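Local coordinates for protein nicotinate-nucleotide diphosphorylase (Carboxylating) (PDB 5HUO) that catalyses the reaction of quinolinate with 5-phosphoribosyl 1-diphosphate, giving nicotinate ribonucleotide, carbon dioxide and diphosphate on the way to NAD(+), at residues 77-82 with 138-143; 84-89 with 114-119; 272-277 with 288-293. All blocks are in the same frame, centred on the assembly; numbering follows the deposited sequence.

Contact 1: 77-82 with 138-143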
ATOM      1  N   GLY A  77       4.005 -37.721  -3.427  1.00 90.57           N
ATOM      2  CA  GLY A  77       3.703 -37.019  -2.220  1.00 90.15           C
ATOM      3  C   GLY A  77       2.255 -36.609  -2.134  1.00 89.94           C
ATOM      4  O   GLY A  77       1.380 -37.278  -2.672  1.00 90.38           O
ATOM      5  N   VAL A  78       2.015 -35.488  -1.466  1.00 89.39           N
ATOM      6  CA  VAL A  78       0.670 -34.968  -1.294  1.00 89.25           C
ATOM      7  C   VAL A  78       0.480 -33.624  -1.962  1.00 88.68           C
ATOM      8  O   VAL A  78       1.320 -32.782  -1.878  1.00 88.29           O
ATOM      9  CB  VAL A  78       0.332 -34.838   0.186  1.00 89.33           C
ATOM     10  CG1 VAL A  78      -1.107 -34.423   0.396  1.00 89.38           C
ATOM     11  CG2 VAL A  78       0.559 -36.165   0.857  1.00 90.08           C
ATOM     12  N   LEU A  79      -0.663 -33.459  -2.610  1.00 88.80           N
ATOM     13  CA  LEU A  79      -0.974 -32.239  -3.394  1.00 88.49           C
ATOM     14  C   LEU A  79      -1.554 -31.181  -2.515  1.00 88.25           C
ATOM     15  O   LEU A  79      -2.551 -31.398  -1.827  1.00 88.52           O
ATOM     16  CB  LEU A  79      -1.951 -32.514  -4.534  1.00 88.88           C
ATOM     17  CG  LEU A  79      -2.503 -31.329  -5.338  1.00 88.81           C
ATOM     18  CD1 LEU A  79      -1.432 -30.677  -6.199  1.00 88.60           C
ATOM     19  CD2 LEU A  79      -3.682 -31.769  -6.222  1.00 89.40           C
ATOM     20  N   ALA A  80      -0.923 -30.012  -2.534  1.00 87.89           N
ATOM     21  CA  ALA A  80      -1.433 -28.825  -1.774  1.00 87.77           C
ATOM     22  C   ALA A  80      -1.140 -27.561  -2.528  1.00 87.67           C
ATOM     23  O   ALA A  80      -0.039 -27.392  -3.057  1.00 87.55           O
ATOM     24  CB  ALA A  80      -0.827 -28.759  -0.364  1.00 87.62           C
ATOM     25  N   GLY A  81      -2.109 -26.661  -2.506  1.00 87.88           N
ATOM     26  CA  GLY A  81      -1.974 -25.358  -3.166  1.00 88.00           C
ATOM     27  C   GLY A  81      -2.462 -25.283  -4.603  1.00 88.37           C
ATOM     28  O   GLY A  81      -2.120 -24.395  -5.337  1.00 88.58           O
ATOM     29  N   LEU A  82      -3.292 -26.198  -4.988  1.00 88.57           N
ATOM     30  CA  LEU A  82      -3.797 -26.246  -6.381  1.00 89.04           C
ATOM     31  C   LEU A  82      -4.600 -24.978  -6.787  1.00 89.57           C
ATOM     32  O   LEU A  82      -4.413 -24.470  -7.856  1.00 89.94           O
ATOM     33  CB  LEU A  82      -4.692 -27.456  -6.575  1.00 89.32           C
ATOM     34  CG  LEU A  82      -5.114 -27.700  -8.026  1.00 89.88           C
ATOM     35  CD1 LEU A  82      -3.908 -28.134  -8.864  1.00 89.74           C
ATOM     36  CD2 LEU A  82      -6.181 -28.773  -8.107  1.00 90.34           C
ATOM     37  N   HIS A 138       6.082 -25.504  -3.173  1.00 87.62           N
ATOM     38  CA  HIS A 138       6.403 -25.207  -1.745  1.00 87.55           C
ATOM     39  C   HIS A 138       5.325 -25.797  -0.811  1.00 87.32           C
ATOM     40  O   HIS A 138       5.641 -26.472   0.184  1.00 87.32           O
ATOM     41  CB  HIS A 138       6.506 -23.684  -1.550  1.00 87.78           C
ATOM     42  CG  HIS A 138       6.786 -23.247  -0.156  1.00 87.82           C
ATOM     43  ND1 HIS A 138       8.019 -23.369   0.424  1.00 88.03           N
ATOM     44  CD2 HIS A 138       6.003 -22.653   0.781  1.00 87.81           C
ATOM     45  CE1 HIS A 138       7.993 -22.886   1.662  1.00 88.14           C
ATOM     46  NE2 HIS A 138       6.774 -22.447   1.909  1.00 88.01           N
ATOM     47  N   LEU A 139       4.067 -25.546  -1.166  1.00 87.26           N
ATOM     48  CA  LEU A 139       2.984 -25.967  -0.344  1.00 87.19           C
ATOM     49  C   LEU A 139       2.853 -27.508  -0.406  1.00 87.19           C
ATOM     50  O   LEU A 139       2.545 -28.159   0.611  1.00 87.26           O
ATOM     51  CB  LEU A 139       1.687 -25.263  -0.743  1.00 87.28           C
ATOM     52  CG  LEU A 139       1.743 -23.754  -0.588  1.00 87.46           C
ATOM     53  CD1 LEU A 139       0.413 -23.139  -0.949  1.00 87.71           C
ATOM     54  CD2 LEU A 139       2.047 -23.326   0.803  1.00 87.49           C
ATOM     55  N   SER A 140       3.014 -28.090  -1.583  1.00 87.25           N
ATOM     56  CA  SER A 140       2.902 -29.547  -1.695  1.00 87.41           C
ATOM     57  C   SER A 140       4.024 -30.261  -0.922  1.00 87.54           C
ATOM     58  O   SER A 140       3.878 -31.318  -0.365  1.00 87.80           O
ATOM     59  CB  SER A 140       2.893 -29.958  -3.170  1.00 87.56           C
ATOM     60  OG  SER A 140       1.680 -29.522  -3.809  1.00 87.61           O
ATOM     61  N   GLY A 141       5.157 -29.605  -0.891  1.00 87.50           N
ATOM     62  CA  GLY A 141       6.324 -30.058  -0.104  1.00 87.72           C
ATOM     63  C   GLY A 141       6.038 -30.137   1.364  1.00 87.80           C
ATOM     64  O   GLY A 141       6.338 -31.144   2.009  1.00 88.18           O
ATOM     65  N   ILE A 142       5.372 -29.105   1.872  1.00 87.59           N
ATOM     66  CA  ILE A 142       4.980 -29.066   3.284  1.00 87.74           C
ATOM     67  C   ILE A 142       3.924 -30.111   3.586  1.00 87.94           C
ATOM     68  O   ILE A 142       3.989 -30.819   4.605  1.00 88.35           O
ATOM     69  CB  ILE A 142       4.496 -27.665   3.678  1.00 87.57           C
ATOM     70  CG1 ILE A 142       5.702 -26.724   3.729  1.00 87.63           C
ATOM     71  CG2 ILE A 142       3.793 -27.671   5.027  1.00 87.79           C
ATOM     72  CD1 ILE A 142       5.318 -25.253   3.829  1.00 87.60           C
ATOM     73  N   ALA A 143       2.926 -30.187   2.719  1.00 87.80           N
ATOM     74  CA  ALA A 143       1.808 -31.162   2.927  1.00 88.12           C
ATOM     75  C   ALA A 143       2.358 -32.587   2.961  1.00 88.58           C
ATOM     76  O   ALA A 143       2.063 -33.365   3.865  1.00 89.10           O
ATOM     77  CB  ALA A 143       0.770 -31.020   1.870  1.00 88.01           C
TER
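S140 turns its hydroxyl away from its own carbonyl carbon and beside its backbone N (chi1 -69°), which lays OG against the chain at A80. OG sits 2.8 Å from A80 O, but its single proton has a second acceptor in L136 O, one turn earlier on the same helix, and the two carbonyls compete for it. Serine suits this buried position because its side chain is short enough to lie close to the helix and still offer a polar group to the backbone that crosses it. L139, with CG beside its backbone N (chi1 -62°) and an extended branch beyond, carries CD1 to 3.9 Å from G81 CA. G81 has no side chain, so the leucine methyl can come right over the backbone, and its positive phi (92°) is one that glycine adopts easily. In the N-terminal domain of the quinolinate phosphoribosyltransferase fold, this is where the chain leaving strand 77-78 crosses the long helix 122-153 before entering helix 82-92. G81 occupies the N-cap position of that helix, and the carboxylate of D105 accepts the backbone N-H groups of both G81 and L82. Small residues let the crossing come close: A80 CB lies 3.6 Å from A143 CB and 3.6 Å from L139 O. V78 continues the apolar seam, its CG1 alongside A143 CB at 4.2 Å. S144 joins the two backbones by bonding through OG to V78 N and S140 O, while V180 of helix 171-180 packs on A80.

Contact 2: 84-89 with 114-119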
ATOM      1  N   VAL A  84      -4.301 -22.163  -5.344  1.00 89.74           N
ATOM      2  CA  VAL A  84      -3.331 -21.070  -5.323  1.00 89.82           C
ATOM      3  C   VAL A  84      -2.599 -20.959  -6.654  1.00 90.06           C
ATOM      4  O   VAL A  84      -2.480 -19.926  -7.265  1.00 90.69           O
ATOM      5  CB  VAL A  84      -2.271 -21.273  -4.265  1.00 89.20           C
ATOM      6  CG1 VAL A  84      -1.273 -20.158  -4.310  1.00 89.43           C
ATOM      7  CG2 VAL A  84      -2.883 -21.287  -2.900  1.00 89.08           C
ATOM      8  N   PHE A  85      -2.140 -22.114  -7.099  1.00 89.67           N
ATOM      9  CA  PHE A  85      -1.536 -22.294  -8.454  1.00 89.96           C
ATOM     10  C   PHE A  85      -2.411 -21.683  -9.548  1.00 90.83           C
ATOM     11  O   PHE A  85      -1.961 -20.874 -10.343  1.00 91.42           O
ATOM     12  CB  PHE A  85      -1.328 -23.784  -8.745  1.00 89.59           C
ATOM     13  CG  PHE A  85      -0.923 -24.078 -10.146  1.00 90.00           C
ATOM     14  CD1 PHE A  85       0.402 -24.091 -10.501  1.00 89.95           C
ATOM     15  CD2 PHE A  85      -1.864 -24.364 -11.103  1.00 90.55           C
ATOM     16  CE1 PHE A  85       0.768 -24.355 -11.815  1.00 90.45           C
ATOM     17  CE2 PHE A  85      -1.509 -24.683 -12.390  1.00 91.02           C
ATOM     18  CZ  PHE A  85      -0.198 -24.664 -12.763  1.00 90.98           C
ATOM     19  N   GLN A  86      -3.673 -22.042  -9.498  1.00 91.02           N
ATOM     20  CA  GLN A  86      -4.632 -21.553 -10.488  1.00 91.95           C
ATOM     21  C   GLN A  86      -4.777 -20.024 -10.464  1.00 92.68           C
ATOM     22  O   GLN A  86      -4.912 -19.367 -11.496  1.00 93.59           O
ATOM     23  CB  GLN A  86      -6.017 -22.200 -10.288  1.00 92.13           C
ATOM     24  CG  GLN A  86      -5.995 -23.668 -10.607  1.00 91.80           C
ATOM     25  CD  GLN A  86      -7.341 -24.341 -10.501  1.00 92.17           C
ATOM     26  OE1 GLN A  86      -7.539 -25.202  -9.639  1.00 91.71           O
ATOM     27  NE2 GLN A  86      -8.274 -23.960 -11.344  1.00 93.11           N
ATOM     28  N   ARG A  87      -4.817 -19.497  -9.248  1.00 92.38           N
ATOM     29  CA  ARG A  87      -5.136 -18.069  -9.034  1.00 93.19           C
ATOM     30  C   ARG A  87      -4.059 -17.162  -9.596  1.00 93.64           C
ATOM     31  O   ARG A  87      -4.327 -16.089 -10.063  1.00 94.70           O
ATOM     32  CB  ARG A  87      -5.370 -17.801  -7.537  1.00 92.79           C
ATOM     33  CG  ARG A  87      -5.830 -16.393  -7.248  1.00 93.72           C
ATOM     34  CD  ARG A  87      -7.138 -16.059  -7.915  1.00 94.78           C
ATOM     35  NE  ARG A  87      -7.598 -14.747  -7.546  1.00 95.78           N
ATOM     36  CZ  ARG A  87      -8.398 -13.975  -8.281  1.00 97.10           C
ATOM     37  NH1 ARG A  87      -8.712 -12.761  -7.885  1.00 98.10           N
ATOM     38  NH2 ARG A  87      -8.891 -14.368  -9.407  1.00 97.59           N
ATOM     39  N   VAL A  88      -2.845 -17.641  -9.603  1.00 93.01           N
ATOM     40  CA  VAL A  88      -1.742 -16.874 -10.195  1.00 93.53           C
ATOM     41  C   VAL A  88      -2.066 -16.533 -11.651  1.00 94.63           C
ATOM     42  O   VAL A  88      -1.857 -15.395 -12.096  1.00 95.69           O
ATOM     43  CB  VAL A  88      -0.413 -17.623 -10.143  1.00 92.78           C
ATOM     44  CG1 VAL A  88       0.664 -16.864 -10.887  1.00 93.51           C
ATOM     45  CG2 VAL A  88       0.033 -17.838  -8.720  1.00 91.92           C
ATOM     46  N   PHE A  89      -2.568 -17.513 -12.389  1.00 94.50           N
ATOM     47  CA  PHE A  89      -2.934 -17.301 -13.835  1.00 96.22           C
ATOM     48  C   PHE A  89      -4.117 -16.365 -13.986  1.00 97.67           C
ATOM     49  O   PHE A  89      -4.119 -15.466 -14.760  1.00 99.51           O
ATOM     50  CB  PHE A  89      -3.272 -18.615 -14.534  1.00 95.93           C
ATOM     51  CG  PHE A  89      -2.134 -19.567 -14.609  1.00 95.40           C
ATOM     52  CD1 PHE A  89      -1.234 -19.503 -15.637  1.00 96.22           C
ATOM     53  CD2 PHE A  89      -1.931 -20.510 -13.602  1.00 94.62           C
ATOM     54  CE1 PHE A  89      -0.142 -20.353 -15.676  1.00 95.56           C
ATOM     55  CE2 PHE A  89      -0.849 -21.372 -13.630  1.00 93.91           C
ATOM     56  CZ  PHE A  89       0.034 -21.297 -14.685  1.00 95.18           C
ATOM     57  N   LEU A 114      -1.104 -36.408 -14.402  1.00 92.96           N
ATOM     58  CA  LEU A 114      -1.629 -35.188 -15.002  1.00 92.90           C
ATOM     59  C   LEU A 114      -2.612 -34.499 -14.016  1.00 92.44           C
ATOM     60  O   LEU A 114      -3.789 -34.843 -13.917  1.00 92.86           O
ATOM     61  CB  LEU A 114      -2.309 -35.478 -16.333  1.00 93.87           C
ATOM     62  CG  LEU A 114      -3.092 -34.306 -16.933  1.00 94.06           C
ATOM     63  CD1 LEU A 114      -2.171 -33.213 -17.365  1.00 93.81           C
ATOM     64  CD2 LEU A 114      -3.904 -34.784 -18.130  1.00 95.18           C
ATOM     65  N   VAL A 115      -2.102 -33.503 -13.326  1.00 91.70           N
ATOM     66  CA  VAL A 115      -2.863 -32.814 -12.298  1.00 91.28           C
ATOM     67  C   VAL A 115      -3.855 -31.791 -12.878  1.00 91.62           C
ATOM     68  O   VAL A 115      -4.996 -31.731 -12.490  1.00 91.83           O
ATOM     69  CB  VAL A 115      -1.916 -32.096 -11.346  1.00 90.49           C
ATOM     70  CG1 VAL A 115      -2.705 -31.327 -10.285  1.00 90.15           C
ATOM     71  CG2 VAL A 115      -0.977 -33.102 -10.683  1.00 90.28           C
ATOM     72  N   LEU A 116      -3.395 -31.025 -13.844  1.00 91.83           N
ATOM     73  CA  LEU A 116      -4.211 -30.011 -14.495  1.00 92.35           C
ATOM     74  C   LEU A 116      -3.771 -29.750 -15.941  1.00 93.02           C
ATOM     75  O   LEU A 116      -2.607 -29.886 -16.281  1.00 92.89           O
ATOM     76  CB  LEU A 116      -4.100 -28.675 -13.749  1.00 91.90           C
ATOM     77  CG  LEU A 116      -5.141 -28.294 -12.742  1.00 91.77           C
ATOM     78  CD1 LEU A 116      -5.050 -26.793 -12.551  1.00 91.75           C
ATOM     79  CD2 LEU A 116      -6.564 -28.636 -13.113  1.00 92.52           C
ATOM     80  N   GLU A 117      -4.736 -29.281 -16.728  1.00 93.99           N
ATOM     81  CA  GLU A 117      -4.470 -28.659 -17.985  1.00 96.44           C
ATOM     82  C   GLU A 117      -4.839 -27.229 -17.860  1.00 96.07           C
ATOM     83  O   GLU A 117      -5.856 -26.882 -17.311  1.00 95.70           O
ATOM     84  CB  GLU A 117      -5.246 -29.328 -19.083  1.00100.66           C
ATOM     85  CG  GLU A 117      -4.595 -30.629 -19.546  1.00103.91           C
ATOM     86  CD  GLU A 117      -5.530 -31.541 -20.352  1.00108.83           C
ATOM     87  OE1 GLU A 117      -6.769 -31.486 -20.187  1.00108.55           O
ATOM     88  OE2 GLU A 117      -4.975 -32.364 -21.128  1.00115.09           O
ATOM     89  N   ILE A 118      -3.946 -26.392 -18.332  1.00 96.90           N
ATOM     90  CA  ILE A 118      -4.126 -24.947 -18.296  1.00 98.48           C
ATOM     91  C   ILE A 118      -4.318 -24.379 -19.721  1.00100.79           C
ATOM     92  O   ILE A 118      -3.460 -24.562 -20.580  1.00100.67           O
ATOM     93  CB  ILE A 118      -2.925 -24.230 -17.660  1.00 98.01           C
ATOM     94  CG1 ILE A 118      -2.652 -24.745 -16.285  1.00 96.23           C
ATOM     95  CG2 ILE A 118      -3.194 -22.718 -17.551  1.00 99.41           C
ATOM     96  CD1 ILE A 118      -1.612 -25.836 -16.239  1.00 96.34           C
ATOM     97  N   ILE A 119      -5.430 -23.666 -19.938  1.00102.88           N
ATOM     98  CA  ILE A 119      -5.792 -23.148 -21.273  1.00106.17           C
ATOM     99  C   ILE A 119      -5.920 -21.640 -21.300  1.00106.60           C
ATOM    100  O   ILE A 119      -6.652 -21.063 -20.545  1.00106.18           O
ATOM    101  CB  ILE A 119      -7.114 -23.703 -21.793  1.00108.16           C
ATOM    102  CG1 ILE A 119      -6.997 -25.173 -22.083  1.00109.95           C
ATOM    103  CG2 ILE A 119      -7.509 -23.023 -23.074  1.00110.31           C
ATOM    104  CD1 ILE A 119      -7.460 -26.017 -20.912  1.00110.68           C
TER
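F85, Q86 and F89 of helix 82-92 meet L116 and I118 of strand 114-119 in an apolar helix-on-sheet contact within the N-terminal domain. The strand belongs to a four-stranded antiparallel sheet, with 95-98 on one flank and 66-73 on the other, and helices cover this face in the manner of the alpha/beta sandwich found in quinolinate phosphoribosyltransferases. The short helix and strand segments run almost parallel, 8° apart, with their axes 10.8 Å from each other, so side chains rather than backbones fill the interface. Residues two apart on the strand point to the same face, and thus both L116 and I118 are directed at the helix. V115 and L116 together face L71, a classic beta bulge just ahead of I118. L116 CD1 reaches Q86, 3.8 Å from CG, the two side chains crossing at about a right angle. Glutamine suits a partly exposed place here: its extended chain lays CG and the amide carbon along the leucine methyl, and it packs on F97 as well. L116 CD1 also lies obliquely to the F85 ring, 4.1 Å from CE2. The two phenylalanines, one helical turn apart, pack on each other, with F89 CE2 set over one face of F85. Helix 122-153 closes the core around them, A132 touching the side chains of both and C128 that of F89. I118, branched at CB, divides itself between the rings. With CG1 anti to the carbonyl carbon (chi1 -56°), that branch carries CD1 to the edge of F85, 3.9 Å from CZ. The other branch makes a CH-pi contact, I118 CG2 standing over a face of F89, 4.3 Å from the ring centroid and 12° off the normal.

Contact 3: 272-277 with 288-293. With SO4 (sulfate ion), chain I.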
ATOM      1  N   GLY A 272      10.011 -30.233  20.739  1.00122.72           N
ATOM      2  CA  GLY A 272      11.479 -30.200  20.705  1.00129.45           C
ATOM      3  C   GLY A 272      12.174 -31.505  20.296  1.00134.05           C
ATOM      4  O   GLY A 272      11.866 -32.588  20.843  1.00130.41           O
ATOM      5  N   ASN A 273      13.138 -31.377  19.368  1.00140.42           N
ATOM      6  CA  ASN A 273      13.895 -32.533  18.826  1.00147.58           C
ATOM      7  C   ASN A 273      12.919 -33.568  18.277  1.00144.20           C
ATOM      8  O   ASN A 273      12.888 -34.719  18.730  1.00137.41           O
ATOM      9  CB  ASN A 273      14.817 -33.173  19.917  1.00157.07           C
ATOM     10  CG  ASN A 273      15.842 -34.182  19.346  1.00164.04           C
ATOM     11  OD1 ASN A 273      16.623 -33.856  18.439  1.00170.05           O
ATOM     12  ND2 ASN A 273      15.854 -35.401  19.894  1.00163.02           N
ATOM     13  N   ILE A 274      12.047 -33.106  17.381  1.00141.08           N
ATOM     14  CA  ILE A 274      11.032 -33.969  16.784  1.00137.21           C
ATOM     15  C   ILE A 274      11.190 -33.913  15.281  1.00137.53           C
ATOM     16  O   ILE A 274      10.937 -32.894  14.655  1.00136.46           O
ATOM     17  CB  ILE A 274       9.588 -33.587  17.159  1.00131.35           C
ATOM     18  CG1 ILE A 274       9.360 -33.795  18.667  1.00130.49           C
ATOM     19  CG2 ILE A 274       8.606 -34.403  16.312  1.00129.00           C
ATOM     20  CD1 ILE A 274       8.017 -33.353  19.198  1.00132.27           C
ATOM     21  N   ASP A 275      11.574 -35.046  14.722  1.00137.78           N
ATOM     22  CA  ASP A 275      11.738 -35.181  13.280  1.00137.54           C
ATOM     23  C   ASP A 275      11.255 -36.568  12.802  1.00135.56           C
ATOM     24  O   ASP A 275      10.694 -37.348  13.592  1.00132.59           O
ATOM     25  CB  ASP A 275      13.195 -34.884  12.897  1.00141.29           C
ATOM     26  CG  ASP A 275      14.172 -36.014  13.282  1.00146.21           C
ATOM     27  OD1 ASP A 275      13.828 -37.218  13.176  1.00143.40           O
ATOM     28  OD2 ASP A 275      15.314 -35.676  13.642  1.00143.82           O
ATOM     29  N   MET A 276      11.502 -36.870  11.533  1.00132.68           N
ATOM     30  CA  MET A 276      11.118 -38.165  10.953  1.00137.05           C
ATOM     31  C   MET A 276      11.564 -39.395  11.754  1.00143.36           C
ATOM     32  O   MET A 276      10.806 -40.323  11.947  1.00142.18           O
ATOM     33  CB  MET A 276      11.672 -38.304   9.539  1.00137.53           C
ATOM     34  CG  MET A 276      10.742 -37.754   8.497  1.00135.13           C
ATOM     35  SD  MET A 276       9.287 -38.788   8.419  1.00130.95           S
ATOM     36  CE  MET A 276       9.638 -39.690   6.928  1.00129.83           C
ATOM     37  N   THR A 277      12.820 -39.400  12.172  1.00150.24           N
ATOM     38  CA  THR A 277      13.408 -40.538  12.927  1.00155.19           C
ATOM     39  C   THR A 277      12.839 -40.611  14.363  1.00152.26           C
ATOM     40  O   THR A 277      12.418 -41.649  14.843  1.00157.08           O
ATOM     41  CB  THR A 277      14.970 -40.482  12.938  1.00159.03           C
ATOM     42  OG1 THR A 277      15.412 -39.226  13.473  1.00157.74           O
ATOM     43  CG2 THR A 277      15.516 -40.650  11.521  1.00158.37           C
ATOM     44  N   ASP A 288      -1.840 -35.511  24.021  1.00107.37           N
ATOM     45  CA  ASP A 288      -2.798 -35.021  23.018  1.00103.32           C
ATOM     46  C   ASP A 288      -2.170 -34.710  21.656  1.00 99.19           C
ATOM     47  O   ASP A 288      -2.757 -35.017  20.621  1.00 95.60           O
ATOM     48  CB  ASP A 288      -3.541 -33.827  23.549  1.00102.95           C
ATOM     49  CG  ASP A 288      -4.309 -34.166  24.829  1.00105.31           C
ATOM     50  OD1 ASP A 288      -5.383 -34.805  24.713  1.00103.97           O
ATOM     51  OD2 ASP A 288      -3.840 -33.770  25.921  1.00106.05           O
ATOM     52  N   TYR A 289      -0.997 -34.089  21.667  1.00 97.34           N
ATOM     53  CA  TYR A 289      -0.285 -33.822  20.403  1.00 94.74           C
ATOM     54  C   TYR A 289       1.230 -33.582  20.532  1.00 95.70           C
ATOM     55  O   TYR A 289       1.763 -33.479  21.627  1.00 98.63           O
ATOM     56  CB  TYR A 289      -0.906 -32.657  19.691  1.00 91.33           C
ATOM     57  CG  TYR A 289      -0.780 -31.304  20.371  1.00 91.12           C
ATOM     58  CD1 TYR A 289      -1.632 -30.939  21.398  1.00 91.32           C
ATOM     59  CD2 TYR A 289       0.090 -30.357  19.898  1.00 90.85           C
ATOM     60  CE1 TYR A 289      -1.592 -29.664  21.935  1.00 90.61           C
ATOM     61  CE2 TYR A 289       0.148 -29.082  20.436  1.00 90.96           C
ATOM     62  CZ  TYR A 289      -0.696 -28.736  21.468  1.00 90.03           C
ATOM     63  OH  TYR A 289      -0.620 -27.466  22.026  1.00 88.77           O
ATOM     64  N   VAL A 290       1.895 -33.578  19.385  1.00 93.34           N
ATOM     65  CA  VAL A 290       3.264 -33.135  19.268  1.00 92.98           C
ATOM     66  C   VAL A 290       3.369 -32.029  18.244  1.00 91.41           C
ATOM     67  O   VAL A 290       2.512 -31.889  17.351  1.00 89.70           O
ATOM     68  CB  VAL A 290       4.193 -34.243  18.801  1.00 94.97           C
ATOM     69  CG1 VAL A 290       4.148 -35.381  19.787  1.00 97.64           C
ATOM     70  CG2 VAL A 290       3.865 -34.723  17.394  1.00 93.21           C
ATOM     71  N   SER A 291       4.425 -31.244  18.351  1.00 92.12           N
ATOM     72  CA  SER A 291       4.649 -30.109  17.394  1.00 90.98           C
ATOM     73  C   SER A 291       6.046 -30.143  16.817  1.00 92.16           C
ATOM     74  O   SER A 291       7.016 -30.497  17.515  1.00 94.30           O
ATOM     75  CB  SER A 291       4.353 -28.729  18.047  1.00 90.55           C
ATOM     76  OG  SER A 291       5.302 -28.430  19.084  1.00 92.42           O
ATOM     77  N   SER A 292       6.145 -29.693  15.585  1.00 91.16           N
ATOM     78  CA  SER A 292       7.405 -29.652  14.874  1.00 92.23           C
ATOM     79  C   SER A 292       7.570 -28.367  14.022  1.00 91.45           C
ATOM     80  O   SER A 292       6.809 -28.072  13.123  1.00 89.84           O
ATOM     81  CB  SER A 292       7.529 -30.869  13.968  1.00 92.51           C
ATOM     82  OG  SER A 292       8.805 -30.897  13.329  1.00 94.88           O
ATOM     83  N   GLY A 293       8.654 -27.667  14.259  1.00 92.89           N
ATOM     84  CA  GLY A 293       9.053 -26.541  13.392  1.00 92.73           C
ATOM     85  C   GLY A 293       9.514 -26.928  11.998  1.00 92.65           C
ATOM     86  O   GLY A 293       9.393 -26.148  11.069  1.00 91.95           O
TER
HETATM   87  S   SO4 I 303      11.814 -27.448  16.043  1.00 71.10           S
HETATM   88  O1  SO4 I 303      12.347 -28.806  16.219  1.00 77.34           O
HETATM   89  O2  SO4 I 303      10.354 -27.536  16.050  1.00 79.46           O
HETATM   90  O3  SO4 I 303      12.123 -26.666  17.226  1.00 71.58           O
HETATM   91  O4  SO4 I 303      12.335 -26.763  14.838  1.00 62.32           O
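The peptide carbonyl of I274 is the flat group through which the two segments meet, and S292 approaches it tilted out of its plane. S292 OG donates to I274 O over 3.2 Å, with a C=O...donor angle of 150° and the donor 29° from the carbonyl plane. The hydroxyl points away from its own backbone N (chi1 -176°), across to the 272-277 loop. The same oxygen weakly accepts S294 N, in an ST turn that leads into helix 294-297, so one small side chain links the loop and, weakly, the start of the helix. The carboxylate of D275 serves its own loop: OD1 uses the syn lone pair to accept T277 OG1 at 2.6 Å, and it also receives T278 N. On the strand, the Y289 ring meets those of F161 and of F220 of the second subunit. I274 is the apolar side of the contact. Its extended branch puts CD1 3.9 Å from V290 CB and 3.5 Å from S291 O, with F282 touching both I274 and V290. Isoleucine is long enough to span from the loop to the strand. S291 points the other way, its OG bonded to E269 and S271. Beyond the strand, G293 N binds sulfate O2, although the modelled separation is too short to be reliable; H297 and K165 hold the same ion. Glycine leaves the anion room next to the backbone. The sulfate probably comes from the crystallisation liquor, yet an anion at the C-terminal end of a parallel strand, beside the start of a short helix, is characteristic of phosphate sites in alpha/beta-barrel enzymes and is consistent with a pocket for a phosphate of the phosphoribosyl substrate.

From the N terminus, the chain opens contact 1 at 77-82 and at once enters helix 82-92, the first half of contact 2. Strand 114-119 returns to close contact 2 while the larger loop is still open; helix 122-153 then closes contact 1 at 138-143, so the shorter loop lies within the longer one. The two contacts touch where L82 packs on V115 and L139 on V84, so that the sheet, helix 82-92 and the long helix share one core. Contact 3 follows in series, closing a short loop between neighbouring strands of the C-terminal domain, its centre about 33 Å from that of contact 2. Helix 122-153 reaches both regions, its Y149 touching D275 and S292.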